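Local coordinates for petrobactin-binding protein YclQ (Bacillus subtilis subsp. subtilis str. 168, PDB 3GFV) that binds iron-free and ferric petrobactin selectively, together with its precursor 3,4-dihydroxybenzoate, and serves the ABC transporter YclNOPQ in ferric-petrobactin uptake, at residues 36-41 with 78-83; 64-69 with 274-279; 98-103 with 117-122; 151-156 with 279-284. All blocks are in the same frame, centred on the assembly; numbering follows the deposited sequence.

How the interactions relate
Interactions 1 and 3 belong to one parallel sheet, in which strands 37-39 and 98-101 are neighbours; their centres lie about 11 Å apart, and the two contacts are linked by hydrogen bonds, probably from F40 N to I100 O and between D41 OD1 and S102 OG. Interaction 2 crosses interaction 1 along the chain and touches it through L83 and L276. It also shares G279 with interaction 4, where helix 281-296, which follows helix 271-276, meets the long helix 146-170. Interactions 3 and 4 stand about 19 Å apart between centres and do not touch. The C-terminal part of the chain thus returns to the lobe built on the five-stranded parallel sheet, a worked example of how a two-lobed binding protein is tied together.

Interaction 1 (36-41 with 78-83); sequences KVVVFD and ADVGSL
The ring of F40 meets V80 through two ordinary torsions: F40 carries CG anti to the carbonyl carbon (chi1 -84°), and V80 does the same with CG1 (chi1 -72°), which puts its CG2 between the backbone N and the carbonyl carbon. Both residues lie just past the C-terminal ends of strands in the parallel sheet of a periplasmic binding protein fold. Strands 37-39 and 78-79 are not neighbours there, since strand 57-60 runs between them, so no hydrogen bond crosses the contact, which rests on side chains packing on one another and on backbone carbonyls. V80 CG2 approaches F40 CZ to 3.5 Å, coming obliquely to the ring, and the same methyl lies 4.1 Å from V38 CG1. One branch therefore serves two partners. The carbonyl of S82 meets the ring at its edge and in plane, with O 3.7 Å from F40 CE2. L83 reaches back to the other end of the residue, its CD2 3.2 Å from F40 O. V91 of helix 88-93 and F112 of helix 109-115 also pack on F40, completing a buried cluster. The chain bends through V80 in an Asx turn: G81 N donates to D79 OD1 from above the carboxylate plane, 3.1 Å away with an angle of 162° at the hydrogen, and D79 OD1 accepts K62 N as well.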
loop_
_atom_site.group_PDB
_atom_site.type_symbol
_atom_site.label_atom_id
_atom_site.label_comp_id
_atom_site.label_asym_id
_atom_site.label_seq_id
_atom_site.Cartn_x
_atom_site.Cartn_y
_atom_site.Cartn_z
ATOM N N LYS A 36 13.729 0.991 -19.539
ATOM C CA LYS A 36 14.020 2.173 -18.731
ATOM C C LYS A 36 12.736 2.698 -18.088
ATOM O O LYS A 36 12.134 3.687 -18.540
ATOM C CB LYS A 36 14.674 3.268 -19.578
ATOM C CG LYS A 36 15.975 2.821 -20.238
ATOM C CD LYS A 36 16.932 3.984 -20.502
ATOM C CE LYS A 36 16.424 4.916 -21.585
ATOM N NZ LYS A 36 16.054 4.199 -22.831
ATOM N N VAL A 37 12.326 2.042 -17.016
ATOM C CA VAL A 37 11.048 2.347 -16.406
ATOM C C VAL A 37 11.237 3.235 -15.167
ATOM O O VAL A 37 12.057 2.940 -14.295
ATOM C CB VAL A 37 10.308 1.031 -16.040
ATOM C CG1 VAL A 37 8.906 1.336 -15.495
ATOM C CG2 VAL A 37 10.209 0.127 -17.263
ATOM N N VAL A 38 10.498 4.348 -15.120
ATOM C CA VAL A 38 10.504 5.232 -13.967
ATOM C C VAL A 38 9.243 4.924 -13.171
ATOM O O VAL A 38 8.149 4.900 -13.727
ATOM C CB VAL A 38 10.524 6.730 -14.410
ATOM C CG1 VAL A 38 10.272 7.658 -13.215
ATOM C CG2 VAL A 38 11.845 7.051 -15.052
ATOM N N VAL A 39 9.398 4.667 -11.873
ATOM C CA VAL A 39 8.295 4.137 -11.083
ATOM C C VAL A 39 8.021 5.036 -9.882
ATOM O O VAL A 39 8.882 5.198 -9.016
ATOM C CB VAL A 39 8.651 2.723 -10.576
ATOM C CG1 VAL A 39 7.514 2.142 -9.762
ATOM C CG2 VAL A 39 9.010 1.810 -11.761
ATOM N N PHE A 40 6.824 5.623 -9.854
ATOM C CA PHE A 40 6.388 6.472 -8.749
ATOM C C PHE A 40 5.407 5.771 -7.821
ATOM O O PHE A 40 4.872 6.387 -6.912
ATOM C CB PHE A 40 5.765 7.772 -9.272
ATOM C CG PHE A 40 6.780 8.829 -9.571
ATOM C CD1 PHE A 40 7.409 8.872 -10.797
ATOM C CD2 PHE A 40 7.121 9.770 -8.600
ATOM C CE1 PHE A 40 8.373 9.849 -11.067
ATOM C CE2 PHE A 40 8.075 10.736 -8.865
ATOM C CZ PHE A 40 8.701 10.767 -10.106
ATOM N N ASP A 41 5.166 4.487 -8.049
ATOM C CA ASP A 41 4.283 3.742 -7.163
ATOM C C ASP A 41 5.090 2.611 -6.530
ATOM O O ASP A 41 5.550 1.723 -7.235
ATOM C CB ASP A 41 3.093 3.145 -7.941
ATOM C CG ASP A 41 2.208 2.303 -7.050
ATOM O OD1 ASP A 41 1.625 2.892 -6.098
ATOM O OD2 ASP A 41 2.133 1.069 -7.265
ATOM N N ALA A 78 18.213 6.041 -10.588
ATOM C CA ALA A 78 18.166 7.499 -10.471
ATOM C C ALA A 78 17.125 7.931 -9.454
ATOM O O ALA A 78 16.038 7.354 -9.383
ATOM C CB ALA A 78 17.883 8.144 -11.835
ATOM N N ASP A 79 17.463 8.946 -8.661
ATOM C CA ASP A 79 16.515 9.535 -7.712
ATOM C C ASP A 79 15.680 10.593 -8.443
ATOM O O ASP A 79 16.217 11.614 -8.896
ATOM C CB ASP A 79 17.285 10.190 -6.562
ATOM C CG ASP A 79 16.374 10.706 -5.457
ATOM O OD1 ASP A 79 15.141 10.578 -5.580
ATOM O OD2 ASP A 79 16.899 11.250 -4.467
ATOM N N VAL A 80 14.377 10.355 -8.577
ATOM C CA VAL A 80 13.526 11.303 -9.299
ATOM C C VAL A 80 12.632 12.116 -8.349
ATOM O O VAL A 80 11.570 12.594 -8.742
ATOM C CB VAL A 80 12.686 10.597 -10.423
ATOM C CG1 VAL A 80 13.579 10.180 -11.588
ATOM C CG2 VAL A 80 11.924 9.391 -9.874
ATOM N N GLY A 81 13.065 12.247 -7.093
ATOM C CA GLY A 81 12.459 13.184 -6.149
ATOM C C GLY A 81 11.660 12.553 -5.021
ATOM O O GLY A 81 12.153 11.699 -4.271
ATOM N N SER A 82 10.420 13.001 -4.874
ATOM C CA SER A 82 9.541 12.443 -3.855
ATOM C C SER A 82 8.202 12.094 -4.469
ATOM O O SER A 82 7.911 12.457 -5.616
ATOM C CB SER A 82 9.350 13.438 -2.705
ATOM O OG SER A 82 8.466 14.464 -3.082
ATOM N N LEU A 83 7.383 11.389 -3.692
ATOM C CA LEU A 83 6.122 10.886 -4.208
ATOM C C LEU A 83 5.219 12.055 -4.564
ATOM O O LEU A 83 4.466 11.980 -5.532
ATOM C CB LEU A 83 5.439 9.994 -3.178
ATOM C CG LEU A 83 6.142 8.651 -2.972
ATOM C CD1 LEU A 83 5.552 7.956 -1.757
ATOM C CD2 LEU A 83 5.951 7.798 -4.206
#

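Interaction 2 (64-69 with 274-279); sequences VLPKYL and WYLSGG
The hydroxyl of Y68 is gripped by two groups, S277 OG, which donates to Y68 OH over 2.7 Å, and D46 OD1. Since the serine supplies a proton to the phenol, the phenol's own proton is probably directed to the carboxylate. S277 OG lies at the edge of the tyrosine ring and in its plane. It is set there by a chi1 of -170°, OG anti to the backbone N, at the point where the chain leaves helix 271-276. The ring itself is lodged against its own segment: L69 CG sits 3.6 Å above the ring plane, over the centre, and L69 N is bonded to P66 O in the turn that carries both side chains.

Beside this polar pair runs an apolar one. V64 CG2 comes 3.7 Å from L276 CD1, the two side chains crossing at about a right angle. Between the polar and apolar contacts stands P66, whose CG is 4.2 Å from L276 CB and 4.3 Å from S277 CB. Further round the helix, Y275 bonds R104 through its carbonyl O and takes part in a cation-pi contact with the same arginine, a second tie, to the loop that follows strand 98-101. The loop after strand 57-60 is thereby fastened to the link between helices 271-276 and 281-296, an inter-lobe seam consistent with the two-lobed architecture of iron-siderophore binding proteins, in which the ligand is held in the cleft between the lobes.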
loop_
_atom_site.group_PDB
_atom_site.type_symbol
_atom_site.label_atom_id
_atom_site.label_comp_id
_atom_site.label_asym_id
_atom_site.label_seq_id
_atom_site.Cartn_x
_atom_site.Cartn_y
_atom_site.Cartn_z
ATOM N N VAL A 64 11.842 9.136 0.776
ATOM C CA VAL A 64 11.687 8.172 1.852
ATOM C C VAL A 64 11.364 6.808 1.268
ATOM O O VAL A 64 10.500 6.688 0.393
ATOM C CB VAL A 64 10.573 8.583 2.863
ATOM C CG1 VAL A 64 11.078 9.659 3.785
ATOM C CG2 VAL A 64 9.332 9.063 2.131
ATOM N N LEU A 65 12.069 5.782 1.740
ATOM C CA LEU A 65 11.849 4.423 1.255
ATOM C C LEU A 65 11.538 3.476 2.387
ATOM O O LEU A 65 12.247 3.458 3.400
ATOM C CB LEU A 65 13.096 3.906 0.521
ATOM C CG LEU A 65 13.342 4.330 -0.923
ATOM C CD1 LEU A 65 14.744 3.906 -1.355
ATOM C CD2 LEU A 65 12.290 3.728 -1.845
ATOM N N PRO A 66 10.476 2.677 2.229
ATOM C CA PRO A 66 10.222 1.635 3.226
ATOM C C PRO A 66 11.430 0.704 3.305
ATOM O O PRO A 66 12.123 0.515 2.293
ATOM C CB PRO A 66 9.018 0.888 2.648
ATOM C CG PRO A 66 8.360 1.864 1.739
ATOM C CD PRO A 66 9.475 2.679 1.151
ATOM N N LYS A 67 11.655 0.111 4.474
ATOM C CA LYS A 67 12.851 -0.679 4.712
ATOM C C LYS A 67 13.019 -1.796 3.690
ATOM O O LYS A 67 14.130 -2.049 3.237
ATOM C CB LYS A 67 12.863 -1.267 6.123
ATOM C CG LYS A 67 14.180 -1.968 6.453
ATOM C CD LYS A 67 14.115 -2.780 7.738
ATOM C CE LYS A 67 15.290 -3.755 7.815
ATOM N NZ LYS A 67 15.328 -4.512 9.101
ATOM N N TYR A 68 11.920 -2.462 3.350
ATOM C CA TYR A 68 11.989 -3.594 2.433
ATOM C C TYR A 68 12.476 -3.169 1.052
ATOM O O TYR A 68 12.921 -4.018 0.286
ATOM C CB TYR A 68 10.655 -4.377 2.359
ATOM C CG TYR A 68 9.567 -3.800 1.463
ATOM C CD1 TYR A 68 9.211 -4.425 0.278
ATOM C CD2 TYR A 68 8.882 -2.645 1.821
ATOM C CE1 TYR A 68 8.204 -3.914 -0.537
ATOM C CE2 TYR A 68 7.882 -2.123 1.016
ATOM C CZ TYR A 68 7.547 -2.763 -0.163
ATOM O OH TYR A 68 6.565 -2.238 -0.963
ATOM N N LEU A 69 12.419 -1.869 0.755
ATOM C CA LEU A 69 12.875 -1.353 -0.549
ATOM C C LEU A 69 14.222 -0.636 -0.494
ATOM O O LEU A 69 14.609 0.041 -1.449
ATOM C CB LEU A 69 11.817 -0.415 -1.148
ATOM C CG LEU A 69 10.515 -1.119 -1.546
ATOM C CD1 LEU A 69 9.386 -0.153 -1.857
ATOM C CD2 LEU A 69 10.809 -2.035 -2.749
ATOM N N TRP A 274 2.952 0.562 4.971
ATOM C CA TRP A 274 1.512 0.763 4.880
ATOM C C TRP A 274 1.115 2.134 4.341
ATOM O O TRP A 274 0.134 2.253 3.592
ATOM C CB TRP A 274 0.830 0.489 6.232
ATOM C CG TRP A 274 0.717 -0.962 6.539
ATOM C CD1 TRP A 274 1.732 -1.813 6.867
ATOM C CD2 TRP A 274 -0.481 -1.743 6.543
ATOM N NE1 TRP A 274 1.236 -3.082 7.082
ATOM C CE2 TRP A 274 -0.115 -3.070 6.854
ATOM C CE3 TRP A 274 -1.826 -1.455 6.283
ATOM C CZ2 TRP A 274 -1.055 -4.109 6.949
ATOM C CZ3 TRP A 274 -2.761 -2.486 6.371
ATOM C CH2 TRP A 274 -2.366 -3.795 6.706
ATOM N N TYR A 275 1.904 3.153 4.687
ATOM C CA TYR A 275 1.603 4.521 4.281
ATOM C C TYR A 275 2.197 4.897 2.912
ATOM O O TYR A 275 1.535 5.543 2.102
ATOM C CB TYR A 275 2.077 5.495 5.360
ATOM C CG TYR A 275 1.707 6.923 5.058
ATOM C CD1 TYR A 275 0.385 7.343 5.146
ATOM C CD2 TYR A 275 2.672 7.842 4.681
ATOM C CE1 TYR A 275 0.034 8.660 4.880
ATOM C CE2 TYR A 275 2.331 9.160 4.413
ATOM C CZ TYR A 275 1.006 9.558 4.510
ATOM O OH TYR A 275 0.657 10.868 4.237
ATOM N N LEU A 276 3.420 4.464 2.641
ATOM C CA LEU A 276 4.102 4.884 1.408
ATOM C C LEU A 276 3.926 3.871 0.297
ATOM O O LEU A 276 4.140 4.181 -0.874
ATOM C CB LEU A 276 5.594 5.025 1.643
ATOM C CG LEU A 276 5.961 6.024 2.745
ATOM C CD1 LEU A 276 7.455 5.963 3.036
ATOM C CD2 LEU A 276 5.498 7.436 2.389
ATOM N N SER A 277 3.567 2.649 0.657
ATOM C CA SER A 277 3.544 1.588 -0.350
ATOM C C SER A 277 2.226 0.817 -0.311
ATOM O O SER A 277 1.171 1.392 -0.073
ATOM C CB SER A 277 4.739 0.648 -0.176
ATOM O OG SER A 277 4.835 -0.251 -1.294
ATOM N N GLY A 278 2.294 -0.487 -0.541
ATOM C CA GLY A 278 1.092 -1.295 -0.634
ATOM C C GLY A 278 0.652 -1.516 -2.078
ATOM O O GLY A 278 0.968 -0.716 -2.960
ATOM N N GLY A 279 -0.082 -2.600 -2.308
ATOM C CA GLY A 279 -0.686 -2.857 -3.605
ATOM C C GLY A 279 0.209 -3.648 -4.533
ATOM O O GLY A 279 -0.185 -3.884 -5.665
#

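Interaction 3 (98-103 with 117-122)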
loop_
_atom_site.group_PDB
_atom_site.type_symbol
_atom_site.label_atom_id
_atom_site.label_comp_id
_atom_site.label_asym_id
_atom_site.label_seq_id
_atom_site.Cartn_x
_atom_site.Cartn_y
_atom_site.Cartn_z
ATOM N N LEU A 98 8.784 3.914 -20.231
ATOM C CA LEU A 98 7.511 3.705 -19.534
ATOM C C LEU A 98 7.550 4.433 -18.185
ATOM O O LEU A 98 8.572 4.408 -17.495
ATOM C CB LEU A 98 7.245 2.220 -19.308
ATOM C CG LEU A 98 6.006 1.868 -18.468
ATOM C CD1 LEU A 98 4.709 2.267 -19.153
ATOM C CD2 LEU A 98 5.981 0.371 -18.124
ATOM N N ILE A 99 6.452 5.086 -17.811
ATOM C CA ILE A 99 6.359 5.678 -16.470
ATOM C C ILE A 99 5.141 5.083 -15.775
ATOM O O ILE A 99 4.069 4.967 -16.380
ATOM C CB ILE A 99 6.248 7.217 -16.514
ATOM C CG1 ILE A 99 7.420 7.813 -17.323
ATOM C CG2 ILE A 99 6.244 7.780 -15.091
ATOM C CD1 ILE A 99 7.229 9.321 -17.653
ATOM N N ILE A 100 5.320 4.682 -14.521
ATOM C CA ILE A 100 4.230 4.111 -13.737
ATOM C C ILE A 100 3.929 5.058 -12.586
ATOM O O ILE A 100 4.827 5.403 -11.800
ATOM C CB ILE A 100 4.602 2.742 -13.156
ATOM C CG1 ILE A 100 4.820 1.719 -14.279
ATOM C CG2 ILE A 100 3.541 2.283 -12.105
ATOM C CD1 ILE A 100 5.337 0.366 -13.769
ATOM N N ILE A 101 2.677 5.495 -12.494
ATOM C CA ILE A 101 2.282 6.390 -11.402
ATOM C C ILE A 101 1.114 5.818 -10.614
ATOM O O ILE A 101 0.510 4.815 -11.001
ATOM C CB ILE A 101 1.901 7.806 -11.919
ATOM C CG1 ILE A 101 0.674 7.735 -12.852
ATOM C CG2 ILE A 101 3.081 8.431 -12.628
ATOM C CD1 ILE A 101 0.101 9.089 -13.269
ATOM N N SER A 102 0.789 6.449 -9.494
ATOM C CA SER A 102 -0.434 6.089 -8.804
ATOM C C SER A 102 -1.070 7.320 -8.178
ATOM O O SER A 102 -0.916 8.420 -8.685
ATOM C CB SER A 102 -0.229 4.942 -7.801
ATOM O OG SER A 102 0.781 5.253 -6.864
ATOM N N ALA A 103 -1.834 7.117 -7.118
ATOM C CA ALA A 103 -2.749 8.160 -6.685
ATOM C C ALA A 103 -2.071 9.510 -6.389
ATOM O O ALA A 103 -2.613 10.563 -6.717
ATOM C CB ALA A 103 -3.550 7.670 -5.478
ATOM N N PRO A 117 5.158 7.028 -22.436
ATOM C CA PRO A 117 3.903 6.349 -22.109
ATOM C C PRO A 117 3.800 6.181 -20.604
ATOM O O PRO A 117 4.758 5.753 -19.965
ATOM C CB PRO A 117 4.034 4.990 -22.824
ATOM C CG PRO A 117 4.976 5.294 -24.001
ATOM C CD PRO A 117 5.958 6.302 -23.440
ATOM N N THR A 118 2.644 6.530 -20.055
ATOM C CA THR A 118 2.452 6.525 -18.622
ATOM C C THR A 118 1.205 5.739 -18.305
ATOM O O THR A 118 0.178 5.892 -18.970
ATOM C CB THR A 118 2.288 7.965 -18.103
ATOM O OG1 THR A 118 3.483 8.688 -18.406
ATOM C CG2 THR A 118 2.054 7.980 -16.588
ATOM N N ILE A 119 1.306 4.885 -17.299
ATOM C CA ILE A 119 0.156 4.126 -16.854
ATOM C C ILE A 119 -0.024 4.347 -15.364
ATOM O O ILE A 119 0.941 4.505 -14.624
ATOM C CB ILE A 119 0.301 2.618 -17.178
ATOM C CG1 ILE A 119 1.502 2.010 -16.423
ATOM C CG2 ILE A 119 0.409 2.423 -18.719
ATOM C CD1 ILE A 119 1.671 0.497 -16.590
ATOM N N TYR A 120 -1.281 4.354 -14.948
ATOM C CA TYR A 120 -1.653 4.447 -13.536
ATOM C C TYR A 120 -1.922 3.067 -12.957
ATOM O O TYR A 120 -2.773 2.327 -13.483
ATOM C CB TYR A 120 -2.897 5.313 -13.450
ATOM C CG TYR A 120 -3.446 5.497 -12.063
ATOM C CD1 TYR A 120 -3.220 6.680 -11.374
ATOM C CD2 TYR A 120 -4.222 4.516 -11.466
ATOM C CE1 TYR A 120 -3.746 6.877 -10.095
ATOM C CE2 TYR A 120 -4.750 4.702 -10.174
ATOM C CZ TYR A 120 -4.500 5.891 -9.507
ATOM O OH TYR A 120 -5.001 6.106 -8.238
ATOM N N LEU A 121 -1.195 2.697 -11.901
ATOM C CA LEU A 121 -1.409 1.390 -11.254
ATOM C C LEU A 121 -1.666 1.527 -9.742
ATOM O O LEU A 121 -1.021 0.860 -8.927
ATOM C CB LEU A 121 -0.210 0.460 -11.439
ATOM C CG LEU A 121 0.115 0.073 -12.888
ATOM C CD1 LEU A 121 1.307 -0.892 -12.941
ATOM C CD2 LEU A 121 -1.109 -0.529 -13.601
ATOM N N GLY A 122 -2.601 2.367 -9.350
ATOM C CA GLY A 122 -2.966 2.391 -7.934
ATOM C C GLY A 122 -4.160 1.520 -7.618
ATOM O O GLY A 122 -5.078 1.417 -8.421
#
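I99 and I101 are stitched to the neighbouring segment 117-122 by a ladder of four backbone hydrogen bonds. I99 N donates to P117 O at 2.8 Å, and I99 O in turn accepts I119 N; I101 N then gives to I119 O at 2.9 Å, the straightest of the set at 170°, and I101 O takes L121 N. I99 and I101 each use both N-H and carbonyl toward this neighbour, bonding to the residues on either side of T118 and Y120, the signature of parallel pairing. The unit is a beta-alpha-beta crossover, strand 98-101, helix 109-115 and strand 118-120, the last forming an outer edge of the five-stranded sheet; the two strand axes make an angle of 23°. CA-H...O contacts, such as T118 CA to I99 O at 3.2 Å, fill the steps between the bonds.

Packing divides by face. I100 and I119 lie side by side and point the same way, their CG1 atoms 4.0 Å apart, on the face covered by helix 128-142. On the other, I101 crosses T118 at about a right angle, CG1 to CG2 4.0 Å, beneath F112 of the connecting helix, while T118 OG1 bonds A116 O. Past the strand ends the chains stay close: S102 CB meets G122 CA, and S102 OG is bonded to D41. Y120 carries CG anti to the backbone N (chi1 179°), and its ring receives S102 CA over one face in a CH-pi contact, 4.1 Å from the centroid. At the far end of that ring, Y120 OH reaches A103 CB at 3.5 Å.

Interaction 4 (151-156 with 279-284)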
loop_
_atom_site.group_PDB
_atom_site.type_symbol
_atom_site.label_atom_id
_atom_site.label_comp_id
_atom_site.label_asym_id
_atom_site.label_seq_id
_atom_site.Cartn_x
_atom_site.Cartn_y
_atom_site.Cartn_z
ATOM N N ASP A 151 0.710 -17.326 -10.674
ATOM C CA ASP A 151 1.076 -18.187 -9.562
ATOM C C ASP A 151 1.211 -17.404 -8.254
ATOM O O ASP A 151 0.776 -17.864 -7.191
ATOM C CB ASP A 151 2.376 -18.925 -9.877
ATOM C CG ASP A 151 2.213 -19.945 -10.990
ATOM O OD1 ASP A 151 1.065 -20.387 -11.246
ATOM O OD2 ASP A 151 3.237 -20.306 -11.620
ATOM N N GLU A 152 1.819 -16.225 -8.324
ATOM C CA GLU A 152 1.958 -15.388 -7.145
ATOM C C GLU A 152 0.598 -14.910 -6.639
ATOM O O GLU A 152 0.366 -14.855 -5.440
ATOM C CB GLU A 152 2.867 -14.187 -7.440
ATOM C CG GLU A 152 4.318 -14.577 -7.727
ATOM C CD GLU A 152 4.952 -15.332 -6.567
ATOM O OE1 GLU A 152 4.768 -14.905 -5.407
ATOM O OE2 GLU A 152 5.637 -16.348 -6.814
ATOM N N LEU A 153 -0.301 -14.567 -7.556
ATOM C CA LEU A 153 -1.635 -14.135 -7.144
ATOM C C LEU A 153 -2.358 -15.309 -6.479
ATOM O O LEU A 153 -3.059 -15.122 -5.474
ATOM C CB LEU A 153 -2.433 -13.611 -8.345
ATOM C CG LEU A 153 -1.970 -12.232 -8.840
ATOM C CD1 LEU A 153 -2.729 -11.808 -10.098
ATOM C CD2 LEU A 153 -2.102 -11.167 -7.744
ATOM N N ALA A 154 -2.191 -16.510 -7.033
ATOM C CA ALA A 154 -2.787 -17.688 -6.420
ATOM C C ALA A 154 -2.304 -17.917 -4.990
ATOM O O ALA A 154 -3.110 -18.217 -4.096
ATOM C CB ALA A 154 -2.556 -18.962 -7.299
ATOM N N ASN A 155 -1.002 -17.779 -4.760
ATOM C CA ASN A 155 -0.454 -17.934 -3.412
ATOM C C ASN A 155 -1.003 -16.880 -2.469
ATOM O O ASN A 155 -1.310 -17.169 -1.315
ATOM C CB ASN A 155 1.067 -17.830 -3.407
ATOM C CG ASN A 155 1.727 -18.972 -4.120
ATOM O OD1 ASN A 155 1.156 -20.067 -4.245
ATOM N ND2 ASN A 155 2.948 -18.736 -4.599
ATOM N N ILE A 156 -1.099 -15.649 -2.958
ATOM C CA ILE A 156 -1.682 -14.577 -2.167
ATOM C C ILE A 156 -3.159 -14.866 -1.821
ATOM O O ILE A 156 -3.586 -14.680 -0.674
ATOM C CB ILE A 156 -1.481 -13.235 -2.879
ATOM C CG1 ILE A 156 -0.020 -12.820 -2.712
ATOM C CG2 ILE A 156 -2.429 -12.167 -2.316
ATOM C CD1 ILE A 156 0.394 -11.628 -3.576
ATOM N N GLY A 279 -0.082 -2.600 -2.308
ATOM C CA GLY A 279 -0.686 -2.857 -3.605
ATOM C C GLY A 279 0.209 -3.648 -4.533
ATOM O O GLY A 279 -0.185 -3.884 -5.665
ATOM N N GLY A 280 1.376 -4.070 -4.048
ATOM C CA GLY A 280 2.297 -4.887 -4.826
ATOM C C GLY A 280 2.428 -6.298 -4.288
ATOM O O GLY A 280 1.939 -6.614 -3.210
ATOM N N LEU A 281 3.086 -7.175 -5.040
ATOM C CA LEU A 281 3.186 -8.570 -4.609
ATOM C C LEU A 281 3.945 -8.703 -3.283
ATOM O O LEU A 281 3.589 -9.510 -2.437
ATOM C CB LEU A 281 3.858 -9.432 -5.681
ATOM C CG LEU A 281 3.161 -9.487 -7.044
ATOM C CD1 LEU A 281 4.011 -10.319 -8.012
ATOM C CD2 LEU A 281 1.727 -10.040 -6.963
ATOM N N GLU A 282 4.988 -7.905 -3.085
ATOM C CA GLU A 282 5.767 -8.038 -1.859
ATOM C C GLU A 282 5.068 -7.367 -0.687
ATOM O O GLU A 282 4.964 -7.944 0.394
ATOM C CB GLU A 282 7.163 -7.446 -2.025
ATOM C CG GLU A 282 7.930 -8.115 -3.160
ATOM C CD GLU A 282 9.356 -7.628 -3.337
ATOM O OE1 GLU A 282 9.706 -6.571 -2.794
ATOM O OE2 GLU A 282 10.128 -8.334 -4.046
ATOM N N SER A 283 4.592 -6.145 -0.904
ATOM C CA SER A 283 3.939 -5.419 0.182
ATOM C C SER A 283 2.681 -6.167 0.641
ATOM O O SER A 283 2.426 -6.260 1.841
ATOM C CB SER A 283 3.650 -3.949 -0.183
ATOM O OG SER A 283 3.089 -3.797 -1.474
HETATM N N MSE A 284 1.925 -6.747 -0.296
HETATM C CA MSE A 284 0.717 -7.475 0.096
HETATM C C MSE A 284 1.112 -8.686 0.952
HETATM O O MSE A 284 0.486 -8.981 1.980
HETATM C CB MSE A 284 -0.068 -7.909 -1.136
HETATM C CG MSE A 284 -1.180 -8.897 -0.869
HETATM SE SE MSE A 284 -2.636 -8.213 0.277
HETATM C CE MSE A 284 -3.749 -7.339 -1.046
HETATM O O HOH W 1 4.385 -12.234 -3.718
#
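I156 and L281 lead the apolar part of the contact, crossing at about a right angle with I156 CD1 4.0 Å from L281 CD2. The same CD2 also meets L153 CD2 at 4.1 Å, again nearly perpendicular, while the other branch, L281 CD1, rests against E152 CB. L281 thus spans two successive turns of the opposing helix. One turn further on, the selenomethionine M284 sends CG anti to the backbone N (chi1 168°), to 3.8 Å from I156 CG2. F132 of helix 128-142 touches both L153 and M284, closing one flank. The helix carrying L153 and I156 spans residues 146-170, and a single long helix of this kind bridging the two lobes is the hallmark of the iron-siderophore class of periplasmic binding proteins; here the start of C-terminal helix 281-296 packs on it.

Polar contacts fringe this core. A water lies 3.2 Å from E152 OE1 and 3.1 Å from L281 O, the second bond weak, and because further acceptors lie within reach, the water cannot donate to all of them at once. E152 OE2 is paired with K148 in a salt bridge. At the helix start, G280 is the N-cap, and its N donates to S283 OG (3.1 Å, 150°). D46 also holds this end, accepting E282 N through OD2 and bonding S283 OG through OD1; its negative charge would probably be favoured by the helix dipole there.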